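Local coordinates for SmhA (Serratia marcescens, PDB 7A27), which probably serves as the A component of Smh, a tripartite alpha-pore-forming toxin, and is seen here in its soluble form, at residues L79-V90 with L115-A126; M144-E155 with L274-Q285. All coordinates share one frame; numbering follows the deposited sequence.

Interaction 1 of 2, residues L79-V90 with L115-A126; sequences LYTKASNFAALV and LSDVAQHYQAAA
Lys82 and Tyr122 meet in a CH-pi contact: CB of Lys82 lies 3.6 Å from the centroid of the Tyr122 ring, only 7° off the ring normal. The lysine chain then runs on across that face toward the CD1-CE1 side and leaves it with CE 3.8 Å from CB of Ala125, so its methylenes do the packing. On the ring's other face sits CG1 of Val118, from the tyrosine's own helix, offset toward the rim. Phe86 is a knob in the hole formed by Leu115, Val118, Ala119 and Tyr122. With its CG anti to the backbone N (chi1 -161°), the ring reaches across the interface and brings CZ to 3.8 Å from CB of Leu115, while the carbonyl O of Leu115 lies at the ring edge. The two ends are aliphatic: Leu89 CD1 meets Leu115 CD2 at 3.6 Å, and Leu79 CD2 lies 4.0 Å from CB of Ala125. Farther out, Trp305 meets the rings of both Phe86 and Tyr122, and Trp342 meets Phe86 as well, so tryptophans from helices 301-321 and 325-358 border the knob. No hydrogen bond joins the two segments, whose axes run antiparallel at 171° and 10.5 Å apart. This is the largely apolar seam of a long helical hairpin, 48-96 with 104-155, within an elongated helical bundle like those of ClyA-type alpha-pore-forming toxins.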
loop_
_atom_site.group_PDB
_atom_site.type_symbol
_atom_site.label_atom_id
_atom_site.label_comp_id
_atom_site.label_asym_id
_atom_site.label_seq_id
_atom_site.Cartn_x
_atom_site.Cartn_y
_atom_site.Cartn_z
ATOM N N LEU A 79 -2.413 13.520 1.618
ATOM C CA LEU A 79 -3.795 13.269 2.122
ATOM C C LEU A 79 -3.768 12.976 3.624
ATOM O O LEU A 79 -4.753 13.334 4.306
ATOM C CB LEU A 79 -4.442 12.084 1.414
ATOM C CG LEU A 79 -4.805 12.294 -0.048
ATOM C CD1 LEU A 79 -5.439 11.027 -0.612
ATOM C CD2 LEU A 79 -5.701 13.513 -0.258
ATOM N N TYR A 80 -2.739 12.274 4.101
ATOM C CA TYR A 80 -2.617 11.932 5.532
ATOM C C TYR A 80 -2.425 13.239 6.319
ATOM O O TYR A 80 -3.115 13.436 7.330
ATOM C CB TYR A 80 -1.492 10.919 5.768
ATOM C CG TYR A 80 -1.772 9.476 5.416
ATOM C CD1 TYR A 80 -1.907 9.067 4.102
ATOM C CD2 TYR A 80 -1.832 8.492 6.397
ATOM C CE1 TYR A 80 -2.145 7.740 3.768
ATOM C CE2 TYR A 80 -2.042 7.156 6.078
ATOM C CZ TYR A 80 -2.197 6.779 4.755
ATOM O OH TYR A 80 -2.404 5.473 4.411
ATOM N N THR A 81 -1.536 14.119 5.845
ATOM C CA THR A 81 -1.227 15.419 6.495
ATOM C C THR A 81 -2.539 16.201 6.670
ATOM O O THR A 81 -2.762 16.785 7.764
ATOM C CB THR A 81 -0.163 16.201 5.711
ATOM O OG1 THR A 81 0.952 15.324 5.517
ATOM C CG2 THR A 81 0.293 17.465 6.416
ATOM N N LYS A 82 -3.397 16.168 5.647
ATOM C CA LYS A 82 -4.699 16.878 5.653
ATOM C C LYS A 82 -5.518 16.414 6.869
ATOM O O LYS A 82 -6.116 17.278 7.535
ATOM C CB LYS A 82 -5.357 16.717 4.278
ATOM C CG LYS A 82 -4.763 17.644 3.221
ATOM C CD LYS A 82 -5.095 17.256 1.787
ATOM C CE LYS A 82 -5.073 18.390 0.785
ATOM N NZ LYS A 82 -3.954 19.341 0.988
ATOM N N ALA A 83 -5.488 15.120 7.191
ATOM C CA ALA A 83 -6.171 14.558 8.371
ATOM C C ALA A 83 -5.570 15.147 9.659
ATOM O O ALA A 83 -6.350 15.584 10.506
ATOM C CB ALA A 83 -6.114 13.054 8.343
ATOM N N SER A 84 -4.247 15.153 9.829
ATOM C CA SER A 84 -3.596 15.779 11.012
ATOM C C SER A 84 -4.122 17.205 11.140
ATOM O O SER A 84 -4.581 17.586 12.246
ATOM C CB SER A 84 -2.097 15.832 10.905
ATOM O OG SER A 84 -1.566 14.555 10.624
ATOM N N ASN A 85 -4.022 17.949 10.027
ATOM C CA ASN A 85 -4.445 19.364 9.930
ATOM C C ASN A 85 -5.869 19.480 10.483
ATOM O O ASN A 85 -6.111 20.360 11.323
ATOM C CB ASN A 85 -4.320 19.896 8.496
ATOM C CG ASN A 85 -2.905 20.248 8.076
ATOM O OD1 ASN A 85 -1.934 19.853 8.710
ATOM N ND2 ASN A 85 -2.784 21.045 7.020
ATOM N N PHE A 86 -6.770 18.595 10.060
ATOM C CA PHE A 86 -8.181 18.624 10.501
ATOM C C PHE A 86 -8.232 18.387 12.015
ATOM O O PHE A 86 -8.989 19.089 12.704
ATOM C CB PHE A 86 -9.035 17.610 9.744
ATOM C CG PHE A 86 -10.517 17.891 9.818
ATOM C CD1 PHE A 86 -11.256 17.513 10.920
ATOM C CD2 PHE A 86 -11.175 18.546 8.790
ATOM C CE1 PHE A 86 -12.615 17.782 11.001
ATOM C CE2 PHE A 86 -12.532 18.813 8.876
ATOM C CZ PHE A 86 -13.250 18.428 9.986
ATOM N N ALA A 87 -7.457 17.439 12.542
ATOM C CA ALA A 87 -7.423 17.170 13.994
ATOM C C ALA A 87 -7.057 18.453 14.727
ATOM O O ALA A 87 -7.768 18.802 15.709
ATOM C CB ALA A 87 -6.459 16.066 14.326
ATOM N N ALA A 88 -6.010 19.131 14.249
ATOM C CA ALA A 88 -5.506 20.388 14.841
ATOM C C ALA A 88 -6.639 21.415 14.902
ATOM O O ALA A 88 -6.778 22.080 15.931
ATOM C CB ALA A 88 -4.330 20.904 14.061
ATOM N N LEU A 89 -7.434 21.516 13.840
ATOM C CA LEU A 89 -8.565 22.477 13.760
ATOM C C LEU A 89 -9.635 22.119 14.805
ATOM O O LEU A 89 -10.186 23.045 15.423
ATOM C CB LEU A 89 -9.151 22.502 12.341
ATOM C CG LEU A 89 -8.237 23.037 11.236
ATOM C CD1 LEU A 89 -8.984 23.065 9.917
ATOM C CD2 LEU A 89 -7.690 24.421 11.546
ATOM N N VAL A 90 -9.913 20.833 15.019
ATOM C CA VAL A 90 -10.930 20.392 16.015
ATOM C C VAL A 90 -10.464 20.805 17.424
ATOM O O VAL A 90 -11.304 21.316 18.197
ATOM C CB VAL A 90 -11.242 18.898 15.858
ATOM C CG1 VAL A 90 -12.203 18.417 16.932
ATOM C CG2 VAL A 90 -11.828 18.625 14.476
ATOM N N LEU A 115 -15.378 23.998 9.195
ATOM C CA LEU A 115 -14.682 22.687 9.069
ATOM C C LEU A 115 -15.436 21.807 8.064
ATOM O O LEU A 115 -14.773 21.012 7.381
ATOM C CB LEU A 115 -14.528 22.017 10.435
ATOM C CG LEU A 115 -13.725 22.813 11.469
ATOM C CD1 LEU A 115 -13.366 21.944 12.666
ATOM C CD2 LEU A 115 -12.448 23.389 10.862
ATOM N N SER A 116 -16.755 21.971 7.944
ATOM C CA SER A 116 -17.577 21.277 6.921
ATOM C C SER A 116 -16.964 21.559 5.548
ATOM O O SER A 116 -16.748 20.610 4.781
ATOM C CB SER A 116 -19.001 21.735 6.985
ATOM O OG SER A 116 -19.786 21.155 5.963
ATOM N N ASP A 117 -16.678 22.836 5.283
ATOM C CA ASP A 117 -16.039 23.346 4.044
ATOM C C ASP A 117 -14.685 22.643 3.840
ATOM O O ASP A 117 -14.448 22.116 2.734
ATOM C CB ASP A 117 -15.839 24.859 4.151
ATOM C CG ASP A 117 -15.564 25.582 2.859
ATOM O OD1 ASP A 117 -16.087 25.109 1.860
ATOM O OD2 ASP A 117 -14.836 26.608 2.882
ATOM N N VAL A 118 -13.823 22.650 4.862
ATOM C CA VAL A 118 -12.459 22.063 4.791
ATOM C C VAL A 118 -12.590 20.586 4.433
ATOM O O VAL A 118 -11.869 20.131 3.532
ATOM C CB VAL A 118 -11.694 22.239 6.107
ATOM C CG1 VAL A 118 -10.365 21.454 6.088
ATOM C CG2 VAL A 118 -11.475 23.714 6.409
ATOM N N ALA A 119 -13.461 19.870 5.133
ATOM C CA ALA A 119 -13.733 18.440 4.889
ATOM C C ALA A 119 -14.121 18.259 3.420
ATOM O O ALA A 119 -13.645 17.300 2.800
ATOM C CB ALA A 119 -14.827 17.962 5.803
ATOM N N GLN A 120 -14.935 19.159 2.873
ATOM C CA GLN A 120 -15.387 19.062 1.464
ATOM C C GLN A 120 -14.170 19.225 0.535
ATOM O O GLN A 120 -14.163 18.564 -0.520
ATOM C CB GLN A 120 -16.504 20.068 1.167
ATOM C CG GLN A 120 -17.326 19.675 -0.056
ATOM C CD GLN A 120 -18.579 20.484 -0.274
ATOM O OE1 GLN A 120 -18.525 21.682 -0.517
ATOM N NE2 GLN A 120 -19.726 19.818 -0.251
ATOM N N HIS A 121 -13.192 20.069 0.903
ATOM C CA HIS A 121 -11.938 20.278 0.125
ATOM C C HIS A 121 -11.083 19.000 0.214
ATOM O O HIS A 121 -10.595 18.534 -0.835
ATOM C CB HIS A 121 -11.195 21.568 0.529
ATOM C CG HIS A 121 -11.689 22.805 -0.156
ATOM N ND1 HIS A 121 -12.571 23.680 0.471
ATOM C CD2 HIS A 121 -11.462 23.314 -1.390
ATOM C CE1 HIS A 121 -12.866 24.666 -0.337
ATOM N NE2 HIS A 121 -12.205 24.462 -1.491
ATOM N N TYR A 122 -10.957 18.420 1.405
ATOM C CA TYR A 122 -10.175 17.180 1.626
ATOM C C TYR A 122 -10.839 16.021 0.862
ATOM O O TYR A 122 -10.131 15.133 0.376
ATOM C CB TYR A 122 -9.962 16.955 3.129
ATOM C CG TYR A 122 -9.122 18.011 3.826
ATOM C CD1 TYR A 122 -8.290 18.878 3.130
ATOM C CD2 TYR A 122 -9.042 18.046 5.212
ATOM C CE1 TYR A 122 -7.462 19.778 3.787
ATOM C CE2 TYR A 122 -8.224 18.948 5.883
ATOM C CZ TYR A 122 -7.429 19.821 5.172
ATOM O OH TYR A 122 -6.662 20.734 5.849
ATOM N N GLN A 123 -12.163 16.029 0.722
ATOM C CA GLN A 123 -12.880 15.007 -0.076
ATOM C C GLN A 123 -12.389 15.107 -1.518
ATOM O O GLN A 123 -11.947 14.084 -2.074
ATOM C CB GLN A 123 -14.390 15.228 0.005
ATOM C CG GLN A 123 -15.199 14.434 -1.008
ATOM C CD GLN A 123 -16.676 14.697 -0.850
ATOM O OE1 GLN A 123 -17.127 15.829 -0.696
ATOM N NE2 GLN A 123 -17.454 13.633 -0.870
ATOM N N ALA A 124 -12.455 16.312 -2.092
ATOM C CA ALA A 124 -12.076 16.602 -3.495
ATOM C C ALA A 124 -10.586 16.313 -3.705
ATOM O O ALA A 124 -10.245 15.843 -4.818
ATOM C CB ALA A 124 -12.429 18.021 -3.853
ATOM N N ALA A 125 -9.746 16.546 -2.691
ATOM C CA ALA A 125 -8.293 16.288 -2.737
ATOM C C ALA A 125 -8.071 14.782 -2.872
ATOM O O ALA A 125 -7.223 14.370 -3.680
ATOM C CB ALA A 125 -7.621 16.811 -1.495
ATOM N N ALA A 126 -8.797 14.000 -2.077
ATOM C CA ALA A 126 -8.743 12.530 -2.105
ATOM C C ALA A 126 -9.251 12.045 -3.466
ATOM O O ALA A 126 -8.599 11.172 -4.058
ATOM C CB ALA A 126 -9.547 11.968 -0.976
#

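Interaction 2 of 2, residues M144-E155 with L274-Q285; sequences MGNFLNVIDAIE and LSVAKSVQAQAQ
Glu155 and Lys278 form a salt bridge between the helices, OE2 to NZ at 3.1 Å, although OE2 is modelled too near the lysine chain, which leaves the exact geometry doubtful. It ties together an antiparallel helix pair with knobs-into-holes packing, part of the bundle near the end of helix 104-155; the segment axes lie 10.7 Å apart at 150°. The second polar link is weak: NE2 of Gln281 donates to SD of Met144 over 3.6 Å at an N-H...S angle of 160°. The same NE2 also makes a weak bond to OE1 of Gln285 on its own helix, whose NE2 is hydrogen-bonded to OD1 of Asp289. The other end of the Gln281 amide is better served, since OE1 is hydrogen-bonded to Tyr57 OH from helix 48-96. Two knobs interlock, each belonging to the other's hole. Ile151 enters among Leu274, Ala277, Lys278 and Gln281, bringing CD1 to 3.7 Å from Gln281 CB. Gln281 in turn enters among Met144, Phe147, Leu148 and Ile151. Its chain turns at chi2 (53°), which swings the amide across the end of Leu148, where CD2 stands 3.7 Å from NE2. Beyond the paired knobs, Leu274 CD1 reaches CG2 of Ile154 at 3.9 Å, the two side chains lying alongside and pointing opposite ways. Tyr57 also stacks on the ring of Phe147 and touches Met144 and Ala284, so one residue of a third helix both packs on this interface and satisfies its buried amide oxygen. The Phe147 ring turns an edge to the partner helix: CE2 lies 3.5 Å from the carbonyl O of Ala277, which sits in the ring plane.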
loop_
_atom_site.group_PDB
_atom_site.type_symbol
_atom_site.label_atom_id
_atom_site.label_comp_id
_atom_site.label_asym_id
_atom_site.label_seq_id
_atom_site.Cartn_x
_atom_site.Cartn_y
_atom_site.Cartn_z
ATOM N N MET A 144 0.494 -6.212 -17.891
ATOM C CA MET A 144 0.749 -7.544 -17.285
ATOM C C MET A 144 -0.027 -8.605 -18.083
ATOM O O MET A 144 0.553 -9.682 -18.381
ATOM C CB MET A 144 0.324 -7.569 -15.814
ATOM C CG MET A 144 0.758 -8.827 -15.095
ATOM S SD MET A 144 0.352 -8.811 -13.341
ATOM C CE MET A 144 -1.438 -8.807 -13.411
ATOM N N GLY A 145 -1.277 -8.300 -18.436
ATOM C CA GLY A 145 -2.140 -9.192 -19.225
ATOM C C GLY A 145 -1.465 -9.620 -20.517
ATOM O O GLY A 145 -1.578 -10.809 -20.879
ATOM N N ASN A 146 -0.795 -8.690 -21.199
ATOM C CA ASN A 146 -0.129 -8.933 -22.505
ATOM C C ASN A 146 1.114 -9.800 -22.297
ATOM O O ASN A 146 1.409 -10.636 -23.166
ATOM C CB ASN A 146 0.247 -7.633 -23.217
ATOM C CG ASN A 146 -0.947 -6.910 -23.799
ATOM O OD1 ASN A 146 -1.981 -7.511 -24.083
ATOM N ND2 ASN A 146 -0.796 -5.615 -24.001
ATOM N N PHE A 147 1.833 -9.603 -21.198
ATOM C CA PHE A 147 3.068 -10.377 -20.935
ATOM C C PHE A 147 2.654 -11.802 -20.556
ATOM O O PHE A 147 3.388 -12.729 -20.945
ATOM C CB PHE A 147 3.972 -9.692 -19.905
ATOM C CG PHE A 147 5.342 -10.323 -19.804
ATOM C CD1 PHE A 147 6.256 -10.186 -20.835
ATOM C CD2 PHE A 147 5.694 -11.101 -18.710
ATOM C CE1 PHE A 147 7.501 -10.787 -20.759
ATOM C CE2 PHE A 147 6.945 -11.697 -18.632
ATOM C CZ PHE A 147 7.845 -11.544 -19.659
ATOM N N LEU A 148 1.520 -11.987 -19.862
ATOM C CA LEU A 148 1.005 -13.343 -19.501
ATOM C C LEU A 148 0.673 -14.127 -20.776
ATOM O O LEU A 148 1.084 -15.279 -20.849
ATOM C CB LEU A 148 -0.204 -13.238 -18.570
ATOM C CG LEU A 148 0.138 -13.090 -17.091
ATOM C CD1 LEU A 148 -1.099 -12.693 -16.287
ATOM C CD2 LEU A 148 0.749 -14.378 -16.549
ATOM N N ASN A 149 -0.003 -13.511 -21.748
ATOM C CA ASN A 149 -0.338 -14.141 -23.052
ATOM C C ASN A 149 0.956 -14.556 -23.774
ATOM O O ASN A 149 0.893 -15.492 -24.605
ATOM C CB ASN A 149 -1.171 -13.228 -23.954
ATOM C CG ASN A 149 -2.518 -12.860 -23.371
ATOM O OD1 ASN A 149 -3.056 -13.566 -22.525
ATOM N ND2 ASN A 149 -3.080 -11.751 -23.820
ATOM N N VAL A 150 2.077 -13.882 -23.483
ATOM C CA VAL A 150 3.413 -14.171 -24.087
ATOM C C VAL A 150 3.993 -15.425 -23.418
ATOM O O VAL A 150 4.498 -16.308 -24.152
ATOM C CB VAL A 150 4.366 -12.962 -24.002
ATOM C CG1 VAL A 150 5.804 -13.329 -24.347
ATOM C CG2 VAL A 150 3.885 -11.809 -24.865
ATOM N N ILE A 151 3.937 -15.503 -22.084
ATOM C CA ILE A 151 4.435 -16.678 -21.308
ATOM C C ILE A 151 3.598 -17.900 -21.692
ATOM O O ILE A 151 4.174 -18.995 -21.863
ATOM C CB ILE A 151 4.381 -16.426 -19.783
ATOM C CG1 ILE A 151 5.392 -15.358 -19.363
ATOM C CG2 ILE A 151 4.582 -17.720 -19.002
ATOM C CD1 ILE A 151 5.497 -15.137 -17.871
ATOM N N ASP A 152 2.286 -17.704 -21.818
ATOM C CA ASP A 152 1.318 -18.796 -22.063
ATOM C C ASP A 152 1.540 -19.425 -23.436
ATOM O O ASP A 152 1.620 -20.663 -23.493
ATOM C CB ASP A 152 -0.129 -18.356 -21.866
ATOM C CG ASP A 152 -0.839 -19.505 -21.172
ATOM O OD1 ASP A 152 -0.442 -19.764 -19.995
ATOM O OD2 ASP A 152 -1.692 -20.205 -21.832
ATOM N N ALA A 153 1.661 -18.612 -24.487
ATOM C CA ALA A 153 1.929 -19.066 -25.875
ATOM C C ALA A 153 3.168 -19.971 -25.895
ATOM O O ALA A 153 3.135 -20.997 -26.571
ATOM C CB ALA A 153 2.099 -17.875 -26.787
ATOM N N ILE A 154 4.206 -19.607 -25.141
ATOM C CA ILE A 154 5.483 -20.377 -25.030
ATOM C C ILE A 154 5.204 -21.710 -24.328
ATOM O O ILE A 154 5.630 -22.760 -24.882
ATOM C CB ILE A 154 6.562 -19.552 -24.294
ATOM C CG1 ILE A 154 6.927 -18.295 -25.088
ATOM C CG2 ILE A 154 7.790 -20.387 -23.946
ATOM C CD1 ILE A 154 7.744 -17.303 -24.306
ATOM N N GLU A 155 4.515 -21.674 -23.174
ATOM C CA GLU A 155 4.224 -22.870 -22.334
ATOM C C GLU A 155 3.335 -23.866 -23.093
ATOM O O GLU A 155 3.631 -25.061 -22.982
ATOM C CB GLU A 155 3.599 -22.469 -20.997
ATOM C CG GLU A 155 4.601 -21.950 -19.980
ATOM C CD GLU A 155 4.001 -21.542 -18.628
ATOM O OE1 GLU A 155 2.751 -21.548 -18.495
ATOM O OE2 GLU A 155 4.778 -21.235 -17.688
ATOM N N LEU A 274 12.640 -18.750 -20.497
ATOM C CA LEU A 274 11.251 -18.808 -19.962
ATOM C C LEU A 274 11.324 -18.678 -18.440
ATOM O O LEU A 274 10.499 -17.934 -17.887
ATOM C CB LEU A 274 10.576 -20.113 -20.375
ATOM C CG LEU A 274 9.194 -20.366 -19.773
ATOM C CD1 LEU A 274 8.172 -19.336 -20.259
ATOM C CD2 LEU A 274 8.719 -21.776 -20.122
ATOM N N SER A 275 12.276 -19.373 -17.802
ATOM C CA SER A 275 12.540 -19.308 -16.339
ATOM C C SER A 275 12.649 -17.832 -15.920
ATOM O O SER A 275 12.005 -17.436 -14.926
ATOM C CB SER A 275 13.785 -20.083 -15.974
ATOM O OG SER A 275 13.696 -21.440 -16.401
ATOM N N VAL A 276 13.418 -17.038 -16.677
ATOM C CA VAL A 276 13.617 -15.580 -16.415
ATOM C C VAL A 276 12.254 -14.882 -16.512
ATOM O O VAL A 276 11.844 -14.257 -15.531
ATOM C CB VAL A 276 14.647 -14.958 -17.375
ATOM C CG1 VAL A 276 14.708 -13.444 -17.215
ATOM C CG2 VAL A 276 16.032 -15.557 -17.203
ATOM N N ALA A 277 11.569 -15.021 -17.647
ATOM C CA ALA A 277 10.246 -14.413 -17.914
ATOM C C ALA A 277 9.296 -14.671 -16.734
ATOM O O ALA A 277 8.608 -13.717 -16.320
ATOM C CB ALA A 277 9.692 -14.939 -19.210
ATOM N N LYS A 278 9.292 -15.900 -16.201
ATOM C CA LYS A 278 8.421 -16.321 -15.075
ATOM C C LYS A 278 8.822 -15.587 -13.796
ATOM O O LYS A 278 7.900 -15.138 -13.081
ATOM C CB LYS A 278 8.513 -17.827 -14.812
ATOM C CG LYS A 278 7.869 -18.753 -15.825
ATOM C CD LYS A 278 7.620 -20.140 -15.213
ATOM C CE LYS A 278 6.217 -20.648 -15.465
ATOM N NZ LYS A 278 5.147 -19.698 -15.073
ATOM N N SER A 279 10.134 -15.486 -13.533
ATOM C CA SER A 279 10.718 -14.801 -12.352
ATOM C C SER A 279 10.290 -13.325 -12.307
ATOM O O SER A 279 9.999 -12.820 -11.178
ATOM C CB SER A 279 12.206 -14.899 -12.344
ATOM O OG SER A 279 12.716 -14.006 -11.376
ATOM N N VAL A 280 10.288 -12.661 -13.474
ATOM C CA VAL A 280 9.918 -11.222 -13.631
ATOM C C VAL A 280 8.422 -11.071 -13.384
ATOM O O VAL A 280 8.046 -10.174 -12.605
ATOM C CB VAL A 280 10.290 -10.666 -15.019
ATOM C CG1 VAL A 280 9.690 -9.292 -15.264
ATOM C CG2 VAL A 280 11.792 -10.606 -15.200
ATOM N N GLN A 281 7.615 -11.914 -14.041
ATOM C CA GLN A 281 6.133 -11.882 -13.973
ATOM C C GLN A 281 5.672 -12.091 -12.526
ATOM O O GLN A 281 4.653 -11.471 -12.151
ATOM C CB GLN A 281 5.548 -12.922 -14.922
ATOM C CG GLN A 281 4.056 -13.133 -14.756
ATOM C CD GLN A 281 3.268 -11.849 -14.821
ATOM O OE1 GLN A 281 3.713 -10.852 -15.406
ATOM N NE2 GLN A 281 2.092 -11.883 -14.205
ATOM N N ALA A 282 6.373 -12.921 -11.744
ATOM C CA ALA A 282 6.028 -13.187 -10.330
ATOM C C ALA A 282 6.133 -11.882 -9.528
ATOM O O ALA A 282 5.266 -11.627 -8.682
ATOM C CB ALA A 282 6.926 -14.264 -9.783
ATOM N N GLN A 283 7.179 -11.094 -9.798
ATOM C CA GLN A 283 7.454 -9.786 -9.137
ATOM C C GLN A 283 6.418 -8.755 -9.605
ATOM O O GLN A 283 5.912 -7.991 -8.755
ATOM C CB GLN A 283 8.886 -9.345 -9.431
ATOM C CG GLN A 283 9.966 -10.233 -8.819
ATOM C CD GLN A 283 11.346 -9.917 -9.344
ATOM O OE1 GLN A 283 11.515 -9.428 -10.472
ATOM N NE2 GLN A 283 12.343 -10.184 -8.507
ATOM N N ALA A 284 6.078 -8.747 -10.898
ATOM C CA ALA A 284 5.067 -7.838 -11.487
ATOM C C ALA A 284 3.727 -8.087 -10.806
ATOM O O ALA A 284 3.095 -7.108 -10.389
ATOM C CB ALA A 284 4.969 -8.062 -12.973
ATOM N N GLN A 285 3.325 -9.367 -10.722
ATOM C CA GLN A 285 2.057 -9.834 -10.104
ATOM C C GLN A 285 1.932 -9.184 -8.726
ATOM O O GLN A 285 0.893 -8.583 -8.487
ATOM C CB GLN A 285 2.041 -11.359 -9.988
ATOM C CG GLN A 285 0.711 -11.988 -9.573
ATOM C CD GLN A 285 -0.247 -12.086 -10.734
ATOM O OE1 GLN A 285 0.019 -12.765 -11.735
ATOM N NE2 GLN A 285 -1.372 -11.399 -10.603
#

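Overall arrangement
Interactions 1 and 2 share helix 104-155, using it near its start and at its end; their centres are about 43 Å apart, on opposite sides of the chain's centre. Helix 48-96 takes part in both: as a direct partner in 79-90 with 115-126, and as the source of Tyr57 beside 144-155 with 274-285. Both contacts are partly buried and bury similar areas, 555 and 578 Å². Their chemistry differs. Interaction 1 joins helices adjacent in sequence mainly through rings and aliphatic groups, with no hydrogen bond, whereas interaction 2 brings in the distant helix 272-299, crosses less nearly antiparallel, pairs an isoleucine knob with a glutamine knob, and adds a sulfur and a less certain charge pair.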